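Local coordinates for putative hydrolase (Chromobacterium violaceum, PDB 3MCW), which is probably a hydrolase of the isochorismatase family, related to nicotinamidases, with no substrate assigned, at residues Trp113-Ala119 with Phe139-Ala144. Coordinates in Å, arbitrary orientation, origin at the centre of the assembly. Where two conformers were deposited one is given. Residue numbers count along the deposited sequence, not the author numbering.
Sequences WLELVVA and FAVCLA
Branched aliphatic side chains form the apolar centre, on the sheet face covered by helix 123-136. Val118 CG2 lies 3.9 Å from Val141 CG1 and Val118 CG1 4.0 Å from Leu143 CD1, which the t,p rotamer brings back toward Val118; both valines are t, and their beta-branching suits extended backbone. Toward the strands' N-terminal ends, Leu116 (m,t) sets CD1 3.9 Å from CB of Phe139, whose large ring reaches helix 104-111. On the other face, small Ala140 suits its exposed place beside the aliphatic stem of Glu115 (Glu115 CG to Ala140 CB 4.4 Å), and compact Cys142 fits against Val117 (Val117 CG2 to Cys142 CB 4.3 Å). Strands 115-119 and 140-144 run parallel, their axes approaching to 4.7 Å and crossing at -20°, pairing Glu115 with Ala140 through Val118 with Leu143. Five backbone hydrogen bonds join them: Leu116 N-Ala140 O and Cys142 N-Leu116 O (2.8 Å); Ala140 N-Leu114 O, Val118 N-Cys142 O and Ala144 N-Val118 O (2.9 Å). The backbones of Glu115, Val117 and Ala119 hydrogen-bond instead to strand 14-18. At the polar edge, Glu115's buried carboxylate needs hydrogen-bond partners, Ser9 N and Ser10 OG. Helix 123-136 completes a beta-alpha-beta crossover within the isochorismatase-family alpha/beta fold.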
# COMPACT_ATOMS: atom_id res chain seq x y z
N TRP A 113 1.69 -2.03 21.94
CA TRP A 113 2.54 -1.14 21.14
C TRP A 113 1.75 -0.69 19.92
O TRP A 113 1.96 -1.15 18.79
CB TRP A 113 3.84 -1.80 20.76
CG TRP A 113 4.72 -2.15 21.94
CD1 TRP A 113 4.88 -1.40 23.08
CD2 TRP A 113 5.57 -3.29 22.07
NE1 TRP A 113 5.77 -2.02 23.91
CE2 TRP A 113 6.20 -3.18 23.33
CE3 TRP A 113 5.84 -4.40 21.26
CZ2 TRP A 113 7.09 -4.17 23.78
CZ3 TRP A 113 6.71 -5.35 21.74
CH2 TRP A 113 7.32 -5.23 22.99
N LEU A 114 0.83 0.24 20.18
CA LEU A 114 -0.12 0.70 19.16
C LEU A 114 0.33 1.94 18.41
O LEU A 114 -0.23 2.26 17.38
CB LEU A 114 -1.53 0.87 19.76
CG LEU A 114 -2.09 -0.40 20.42
CD1 LEU A 114 -3.54 -0.16 20.83
CD2 LEU A 114 -2.00 -1.64 19.58
N GLU A 115 1.36 2.60 18.92
CA GLU A 115 1.92 3.77 18.30
C GLU A 115 3.30 3.40 17.74
O GLU A 115 4.18 2.92 18.46
CB GLU A 115 1.95 4.88 19.35
CG GLU A 115 2.37 6.18 18.82
CD GLU A 115 2.22 7.31 19.83
OE1 GLU A 115 2.61 7.16 21.01
OE2 GLU A 115 1.75 8.40 19.45
N LEU A 116 3.47 3.61 16.44
CA LEU A 116 4.66 3.20 15.71
C LEU A 116 5.34 4.43 15.08
O LEU A 116 4.66 5.31 14.58
CB LEU A 116 4.29 2.23 14.57
CG LEU A 116 3.40 1.04 14.97
CD1 LEU A 116 3.10 0.18 13.76
CD2 LEU A 116 4.06 0.20 16.10
N VAL A 117 6.68 4.40 15.10
CA VAL A 117 7.50 5.39 14.41
C VAL A 117 8.28 4.61 13.38
O VAL A 117 9.05 3.71 13.73
CB VAL A 117 8.44 6.13 15.40
CG1 VAL A 117 9.38 7.06 14.64
CG2 VAL A 117 7.57 6.88 16.42
N VAL A 118 8.07 4.91 12.11
CA VAL A 118 8.58 4.09 11.02
C VAL A 118 9.61 4.84 10.20
O VAL A 118 9.43 6.02 9.87
CB VAL A 118 7.42 3.63 10.08
CG1 VAL A 118 7.91 2.84 8.94
CG2 VAL A 118 6.37 2.83 10.91
N ALA A 119 10.67 4.13 9.83
CA ALA A 119 11.67 4.66 8.88
C ALA A 119 12.27 3.50 8.16
O ALA A 119 12.19 2.37 8.61
CB ALA A 119 12.74 5.47 9.61
N PHE A 139 -3.21 1.02 13.82
CA PHE A 139 -2.03 1.56 14.51
C PHE A 139 -1.91 3.04 14.20
O PHE A 139 -2.28 3.52 13.13
CB PHE A 139 -0.77 0.83 14.04
CG PHE A 139 -0.76 -0.59 14.48
CD1 PHE A 139 -0.28 -0.92 15.72
CD2 PHE A 139 -1.21 -1.60 13.66
CE1 PHE A 139 -0.31 -2.22 16.16
CE2 PHE A 139 -1.24 -2.93 14.09
CZ PHE A 139 -0.80 -3.23 15.36
N ALA A 140 -1.41 3.79 15.19
CA ALA A 140 -1.10 5.22 15.07
C ALA A 140 0.35 5.32 14.59
O ALA A 140 1.27 5.03 15.34
CB ALA A 140 -1.27 5.89 16.39
N VAL A 141 0.53 5.73 13.35
CA VAL A 141 1.84 5.69 12.71
C VAL A 141 2.38 7.08 12.45
O VAL A 141 1.70 7.94 11.89
CB VAL A 141 1.79 4.95 11.35
CG1 VAL A 141 3.14 4.93 10.70
CG2 VAL A 141 1.20 3.56 11.53
N CYS A 142 3.62 7.30 12.89
CA CYS A 142 4.42 8.49 12.50
C CYS A 142 5.48 8.00 11.55
O CYS A 142 6.29 7.15 11.91
CB CYS A 142 5.14 9.18 13.66
SG CYS A 142 4.07 9.85 14.92
N LEU A 143 5.50 8.53 10.34
CA LEU A 143 6.48 8.17 9.33
C LEU A 143 7.57 9.21 9.33
O LEU A 143 7.32 10.39 9.01
CB LEU A 143 5.79 8.07 7.96
CG LEU A 143 6.72 7.67 6.83
CD1 LEU A 143 7.40 6.34 7.06
CD2 LEU A 143 5.90 7.58 5.54
N ALA A 144 8.79 8.83 9.72
CA ALA A 144 9.94 9.73 9.80
C ALA A 144 10.54 9.83 8.41
O ALA A 144 11.44 9.08 8.04
CB ALA A 144 10.96 9.23 10.83